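Local coordinates for quinoline 2-oxidoreductase large subunit (Pseudomonas putida, PDB 1T3Q), which carries the molybdopterin cytosine dinucleotide cofactor and the molybdenum centre at which this molybdenum hydroxylase of the xanthine dehydrogenase family oxidises quinoline, at the interface of chains C and A and the interface of chains A and B. Numbering follows the deposited sequence. Chains: chain A/B, quinoline 2-oxidoreductase large subunit; chain C, quinoline 2-oxidoreductase small subunit.

Contact 1: the interface of chains C and A. Residues chain C 45, 106-109; chain A 26, 33, 251-253.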
# COMPACT_ATOMS: atom_id res chain seq x y z
N LYS C 45 -11.59 16.35 8.39
CA LYS C 45 -11.29 15.49 9.53
C LYS C 45 -12.34 15.52 10.62
O LYS C 45 -13.08 16.49 10.77
CB LYS C 45 -9.93 15.88 10.15
CG LYS C 45 -8.76 15.98 9.18
CD LYS C 45 -8.53 14.70 8.38
CE LYS C 45 -7.28 14.81 7.53
NZ LYS C 45 -7.16 13.71 6.54
N GLN C 106 1.34 21.59 12.75
CA GLN C 106 2.27 20.58 13.20
C GLN C 106 1.77 19.20 12.78
O GLN C 106 2.22 18.65 11.75
CB GLN C 106 2.46 20.71 14.72
CG GLN C 106 3.46 21.82 15.10
CD GLN C 106 3.75 21.99 16.58
OE1 GLN C 106 3.94 21.03 17.31
NE2 GLN C 106 3.81 23.25 17.02
N CYS C 107 0.85 18.64 13.54
CA CYS C 107 0.33 17.33 13.16
C CYS C 107 -0.57 17.53 11.94
O CYS C 107 -0.75 16.62 11.14
CB CYS C 107 -0.44 16.73 14.34
SG CYS C 107 -2.13 17.29 14.56
N GLY C 108 -1.11 18.73 11.82
CA GLY C 108 -1.96 19.07 10.69
C GLY C 108 -3.42 18.62 10.69
O GLY C 108 -4.16 18.84 9.72
N PHE C 109 -3.85 18.01 11.79
CA PHE C 109 -5.22 17.51 11.86
C PHE C 109 -6.30 18.58 11.89
O PHE C 109 -7.40 18.39 11.36
CB PHE C 109 -5.37 16.59 13.07
CG PHE C 109 -6.43 15.55 12.91
CD1 PHE C 109 -6.27 14.53 11.98
CD2 PHE C 109 -7.60 15.59 13.66
CE1 PHE C 109 -7.26 13.55 11.81
CE2 PHE C 109 -8.59 14.61 13.50
CZ PHE C 109 -8.41 13.59 12.57
N LEU A 26 -0.29 18.29 4.08
CA LEU A 26 -1.15 18.54 5.23
C LEU A 26 -2.03 19.79 5.10
O LEU A 26 -2.97 19.98 5.87
CB LEU A 26 -0.31 18.63 6.51
CG LEU A 26 0.53 17.39 6.85
CD1 LEU A 26 1.37 17.66 8.09
CD2 LEU A 26 -0.38 16.18 7.07
N TYR A 33 -3.90 9.94 7.42
CA TYR A 33 -4.00 9.51 8.81
C TYR A 33 -4.67 8.14 8.91
O TYR A 33 -5.22 7.63 7.93
CB TYR A 33 -4.76 10.55 9.64
CG TYR A 33 -4.16 11.94 9.58
CD1 TYR A 33 -4.38 12.77 8.48
CD2 TYR A 33 -3.39 12.44 10.63
CE1 TYR A 33 -3.85 14.07 8.43
CE2 TYR A 33 -2.85 13.73 10.59
CZ TYR A 33 -3.09 14.54 9.49
OH TYR A 33 -2.59 15.82 9.46
N VAL A 251 0.20 11.07 11.85
CA VAL A 251 -0.51 11.02 13.13
C VAL A 251 -0.93 12.42 13.59
O VAL A 251 -0.10 13.33 13.66
CB VAL A 251 0.38 10.35 14.22
CG1 VAL A 251 -0.32 10.37 15.55
CG2 VAL A 251 0.69 8.92 13.81
N GLY A 252 -2.21 12.57 13.92
CA GLY A 252 -2.74 13.85 14.35
C GLY A 252 -2.52 14.19 15.81
O GLY A 252 -3.47 14.45 16.55
N GLY A 253 -1.26 14.21 16.23
CA GLY A 253 -0.95 14.52 17.61
C GLY A 253 -0.86 13.26 18.45
O GLY A 253 -1.67 12.35 18.29
O HOH W 1 -3.63 17.57 7.00
O HOH W 2 1.18 14.45 11.12
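A:Tyr33 of the large subunit reaches tip first into the loop C:Cys107 to C:Phe109 of the small subunit. This loop belongs to the CxxC motif (C:Cys107 to C:Cys110) of the [2Fe-2S] binding domain, and C:Cys107 is one of the cysteines at cluster #2. The phenol hydroxyl OH of A:Tyr33 donates a hydrogen bond to the backbone O of C:Cys107, 2.6 Å away. The approach is bent, 139° at the carbonyl oxygen, with the hydroxyl slightly tilted from the carbonyl plane. That oxygen lies in the plane of the tyrosine ring, at its edge. A second grip on it comes from water 2, which also meets A:Val251 O. Water 1, also in the ring plane, lies on the other side of the hydroxyl and joins it to C:Gly108 O and A:Leu26 O.

One face of the tyrosine ring receives the rim of C:Phe109. Atom CD1 of C:Phe109 stands 3.7 Å above the plane of the A:Tyr33 ring, offset from its centre. The planes meet at 75°, edge to face. The phenylalanine CG is anti to its backbone N (chi1 -153°), which turns the ring toward the tyrosine. C:Lys45 crosses A:Tyr33 at about a right angle. C:Lys45 CE lies 3.6 Å from A:Tyr33 CE1. Within chain C, the lysine CB lies over one face of the C:Phe109 ring, near the rim.

The side chain of C:Cys107 packs against the glycine backbone of A:Gly252 and A:Gly253. Its sulfur sits between its own backbone N and carbonyl carbon, and C:Cys107 SG is 3.5 Å from A:Gly252 CA. C:Cys107 CB is 3.3 Å from A:Gly253 N. The backbone N of C:Phe109 donates a nearly straight hydrogen bond of 3.3 Å to C:Cys107 SG, which could tune the charge on this cluster-side thiolate. On another side of the loop, methyl CD1 of A:Leu26 lies 3.9 Å from C:Cys107 O.

Contact 2: the interface of chains A and B. Residues chain A 488, 490, 498, 500, 532, 538, 625; chain B 537-539.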
# COMPACT_ATOMS: atom_id res chain seq x y z
N THR A 488 19.11 3.72 9.23
CA THR A 488 19.79 3.23 8.05
C THR A 488 19.97 4.41 7.12
O THR A 488 19.09 5.27 7.02
CB THR A 488 18.99 2.11 7.35
OG1 THR A 488 18.88 0.98 8.22
CG2 THR A 488 19.69 1.69 6.07
N ARG A 490 21.43 5.25 3.14
CA ARG A 490 21.91 4.76 1.86
C ARG A 490 22.20 5.96 0.98
O ARG A 490 21.41 6.90 0.92
CB ARG A 490 20.85 3.90 1.15
CG ARG A 490 21.24 3.51 -0.28
CD ARG A 490 20.15 2.67 -0.95
NE ARG A 490 18.96 3.47 -1.23
CZ ARG A 490 17.75 2.97 -1.44
NH1 ARG A 490 17.55 1.65 -1.40
NH2 ARG A 490 16.73 3.77 -1.67
N THR A 498 19.00 8.44 1.07
CA THR A 498 17.78 7.83 1.60
C THR A 498 18.03 7.40 3.04
O THR A 498 18.88 6.54 3.31
CB THR A 498 17.36 6.60 0.78
OG1 THR A 498 17.14 6.98 -0.58
CG2 THR A 498 16.08 5.99 1.36
N THR A 500 16.41 5.91 6.67
CA THR A 500 15.30 5.14 7.22
C THR A 500 15.42 5.22 8.73
O THR A 500 16.48 4.94 9.31
CB THR A 500 15.33 3.66 6.78
OG1 THR A 500 15.35 3.60 5.34
CG2 THR A 500 14.08 2.94 7.28
N GLN A 532 12.60 8.28 5.48
CA GLN A 532 11.65 7.18 5.40
C GLN A 532 11.33 6.73 6.82
O GLN A 532 12.24 6.39 7.58
CB GLN A 532 12.24 6.01 4.61
CG GLN A 532 12.41 6.29 3.14
CD GLN A 532 12.90 5.10 2.36
OE1 GLN A 532 12.67 5.00 1.16
NE2 GLN A 532 13.60 4.19 3.03
N ASN A 538 12.48 -2.18 8.15
CA ASN A 538 13.90 -1.92 8.34
C ASN A 538 14.12 -0.96 9.50
O ASN A 538 13.31 -0.05 9.73
CB ASN A 538 14.53 -1.37 7.06
CG ASN A 538 14.48 -2.37 5.90
OD1 ASN A 538 13.48 -2.46 5.18
ND2 ASN A 538 15.55 -3.14 5.74
N GLU A 625 25.27 1.56 1.99
CA GLU A 625 24.07 1.58 2.81
C GLU A 625 24.49 0.92 4.12
O GLU A 625 25.08 -0.17 4.10
CB GLU A 625 22.92 0.79 2.16
CG GLU A 625 21.63 0.84 2.98
CD GLU A 625 20.41 0.34 2.20
OE1 GLU A 625 19.29 0.37 2.77
OE2 GLU A 625 20.55 -0.07 1.03
N LYS B 537 13.11 0.71 -1.38
CA LYS B 537 13.30 1.53 -0.19
C LYS B 537 14.61 1.21 0.52
O LYS B 537 15.21 2.09 1.13
CB LYS B 537 12.14 1.34 0.79
CG LYS B 537 10.91 2.18 0.47
CD LYS B 537 9.94 2.14 1.65
CE LYS B 537 8.82 3.15 1.50
NZ LYS B 537 7.97 3.16 2.72
N ASN B 538 15.04 -0.05 0.44
CA ASN B 538 16.28 -0.50 1.07
C ASN B 538 16.98 -1.55 0.21
O ASN B 538 16.32 -2.39 -0.42
CB ASN B 538 16.00 -1.04 2.48
CG ASN B 538 15.40 0.02 3.40
OD1 ASN B 538 14.19 0.23 3.42
ND2 ASN B 538 16.26 0.71 4.14
N THR B 539 18.31 -1.49 0.21
CA THR B 539 19.21 -2.34 -0.58
C THR B 539 19.24 -1.82 -2.02
O THR B 539 18.46 -0.94 -2.38
CB THR B 539 18.83 -3.86 -0.60
OG1 THR B 539 17.63 -4.07 -1.36
CG2 THR B 539 18.65 -4.39 0.81
O HOH W 3 17.77 2.69 1.97
O HOH W 4 12.33 -2.43 2.87
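B:Asn538 pushes its side chain between A:Thr500, A:Glu625 and A:Asn538 at the two-fold interface of the large subunits. Its amide ND2 meets A:Thr500 OG1 tip to tip, in a hydrogen bond of 3.3 Å tilted 18° from the amide plane. The same nitrogen has a weak bond to A:Glu625 OE1. B:Thr539 N donates to A:Glu625 OE2 at 2.8 Å, using the syn lone pair of the carboxylate. A:Asn538 and B:Asn538, the same residue from each chain, reach tip to tip and stack their amides, planes 18° apart.

A:Gln532 NE2 bonds both A:Thr500 OG1 (3.0 Å) and B:Lys537 O (3.3 Å). Both acceptors lie in its amide plane, but NE2 stands above the plane of the B:Lys537 carbonyl, not on a lone pair. A:Gln532 OE1 lies 3.4 Å from B:Lys537 CG, the lysine chain running extended past it. An alanine in place of A:Gln532 would probably leave B:Lys537 O without this donor, A:Thr500 OG1 with one partner fewer, and a gap beside the lysine chain.

The watery side is looser. Water 3 lies over one A:Arg490 guanidinium face and joins A:Glu625 OE1 to B:Lys537 O. A:Asn538 OD1 and B:Asn538 OD1, 3.3 Å apart, are both acceptors and share no hydrogen bond; water 4 bridges them and may ease the repulsion.

Loop 537-539 of chain B lies against strands 486-491, 497-501, 529-532 and 625-629 of chain A. At the two-fold it meets its own copy, through A:Asn538.

The centres of contact 1 and contact 2 lie about 25 Å apart, measured over their C-alpha atoms. They share no residue and no secondary-structure element. Chain A is common to both. Contact 1 joins it to the iron-sulfur small subunit, through loops and helix 23-27. Contact 2 joins it to a second large subunit, mainly through strands later in the sequence. Contact 1 holds the [2Fe-2S] cluster #2 loop against the large subunit, an arrangement that would suit electron transfer from the molybdenum centre. Contact 2 instead pairs two large subunits in the deposited assembly, and its two-fold symmetry gives it a twin.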